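Local coordinates for apical membrane antigen 1-like protein, soluble form (Toxoplasma gondii, PDB 3ZLE) that may take part in the invasion of host cells by the parasite, as a surface antigen of the AMA1 family, at residues A[265-270]-A[294-299]. Sequence-based numbering, arbitrary orientation.
Sequences LVASDA and PKSGGF
P294 meets segment 265-270 through its ring: CG lies 3.5 Å from the carbonyl oxygen of A270, a compact apolar group on that backbone, while the proline's own carbonyl oxygen approaches CB of D269. K295 points its CB away from segment 265-270, and its NZ forms a salt bridge with D39.

S296 carries the polar part. Its backbone N and its hydroxyl both donate to OD1 of D269. The OG bond, 2.7 Å long, arrives nearly in line with the C-O bond of the carboxylate, whereas the N-H comes from 37° above the carboxylate plane. With chi1 at 63°, OG sits between the backbone N and the carbonyl carbon, where it also accepts from G298 N at 3.1 Å, making an ST turn. A short serine side chain suits this double task, giving one hydrogen bond and receiving another. The other oxygen, OD2, is held by the backbone N atoms of L36 and G31, so this buried acid is met on both oxygens, which would probably favour its charged form.

Residues 296-299 form a type I' turn, closed by F299 N to S296 O; both central positions have positive phi, readily adopted by glycine. A267 directs its small CB at the turn's far end, 3.6 Å from G298 C and 3.2 Å from F299 O, where a methyl group permits close backbone approach. F299 points its CB away from segment 265-270 and lies on the surface.

This is structural packing in the AMA1-family region of the ectodomain, within the long irregular connection between helix 253-262 and strand 303-308. Backbone hydrogen bonds of A267 with I32 and D269 with V34, with the D269 carboxylate, tie it to the loop between helix 24-27 and strand 38-40, while R44 of strand 43-45 bonds D269 O.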
# COMPACT_ATOMS: atom_id res chain seq x y z
N LEU A 265 -7.94 1.32 -11.53
CA LEU A 265 -8.42 -0.04 -11.17
C LEU A 265 -7.75 -0.70 -9.97
O LEU A 265 -7.91 -1.88 -9.76
CB LEU A 265 -8.31 -0.99 -12.36
CG LEU A 265 -9.28 -0.80 -13.53
CD1 LEU A 265 -8.97 -1.74 -14.68
CD2 LEU A 265 -10.73 -0.90 -13.13
N VAL A 266 -6.96 0.03 -9.20
CA VAL A 266 -6.28 -0.58 -8.06
C VAL A 266 -7.34 -0.99 -7.04
O VAL A 266 -8.38 -0.33 -6.93
CB VAL A 266 -5.31 0.43 -7.41
CG1 VAL A 266 -6.08 1.65 -6.87
CG2 VAL A 266 -4.50 -0.24 -6.31
N ALA A 267 -7.10 -2.07 -6.28
CA ALA A 267 -8.03 -2.41 -5.18
C ALA A 267 -8.28 -1.15 -4.35
O ALA A 267 -7.35 -0.54 -3.86
CB ALA A 267 -7.45 -3.51 -4.29
N SER A 268 -9.54 -0.78 -4.21
CA SER A 268 -9.89 0.42 -3.50
C SER A 268 -11.31 0.29 -2.96
O SER A 268 -12.17 -0.32 -3.60
CB SER A 268 -9.76 1.64 -4.41
OG SER A 268 -9.92 2.82 -3.66
N ASP A 269 -11.53 0.81 -1.77
CA ASP A 269 -12.86 0.74 -1.13
C ASP A 269 -13.62 2.06 -1.18
O ASP A 269 -14.54 2.29 -0.37
CB ASP A 269 -12.70 0.34 0.32
CG ASP A 269 -11.96 -0.95 0.49
OD1 ASP A 269 -11.87 -1.76 -0.49
OD2 ASP A 269 -11.44 -1.15 1.62
N ALA A 270 -13.16 3.00 -2.01
CA ALA A 270 -13.89 4.28 -2.16
C ALA A 270 -15.21 4.03 -2.81
O ALA A 270 -15.32 3.15 -3.68
CB ALA A 270 -13.09 5.28 -2.98
N PRO A 294 -18.52 -0.25 -0.78
CA PRO A 294 -17.74 -1.27 -1.48
C PRO A 294 -16.61 -1.82 -0.62
O PRO A 294 -15.94 -1.08 0.11
CB PRO A 294 -17.16 -0.52 -2.70
CG PRO A 294 -17.70 0.87 -2.65
CD PRO A 294 -18.23 1.11 -1.26
N LYS A 295 -16.33 -3.09 -0.80
CA LYS A 295 -15.13 -3.68 -0.26
C LYS A 295 -14.42 -4.47 -1.34
O LYS A 295 -14.89 -5.50 -1.77
CB LYS A 295 -15.46 -4.54 0.94
CG LYS A 295 -16.05 -3.75 2.10
CD LYS A 295 -16.53 -4.70 3.19
CE LYS A 295 -16.62 -4.01 4.53
NZ LYS A 295 -18.01 -3.95 5.01
N SER A 296 -13.32 -3.90 -1.86
CA SER A 296 -12.48 -4.59 -2.82
C SER A 296 -11.99 -5.94 -2.27
O SER A 296 -11.77 -6.87 -3.02
CB SER A 296 -11.27 -3.72 -3.15
OG SER A 296 -10.49 -3.52 -1.97
N GLY A 297 -11.86 -6.07 -0.97
CA GLY A 297 -11.14 -7.29 -0.41
C GLY A 297 -9.70 -7.39 -0.87
O GLY A 297 -9.08 -8.44 -0.74
N GLY A 298 -9.17 -6.28 -1.45
CA GLY A 298 -7.84 -6.31 -2.05
C GLY A 298 -7.71 -6.95 -3.42
O GLY A 298 -6.61 -7.05 -3.96
N PHE A 299 -8.83 -7.27 -4.05
CA PHE A 299 -8.81 -7.63 -5.46
C PHE A 299 -8.67 -6.37 -6.33
O PHE A 299 -9.32 -5.34 -6.09
CB PHE A 299 -10.06 -8.44 -5.83
CG PHE A 299 -10.10 -9.82 -5.21
CD1 PHE A 299 -9.48 -10.91 -5.85
CD2 PHE A 299 -10.67 -10.03 -3.94
CE1 PHE A 299 -9.43 -12.19 -5.23
CE2 PHE A 299 -10.68 -11.33 -3.36
CZ PHE A 299 -10.05 -12.41 -4.01
O HOH W 1 -12.22 -4.62 1.09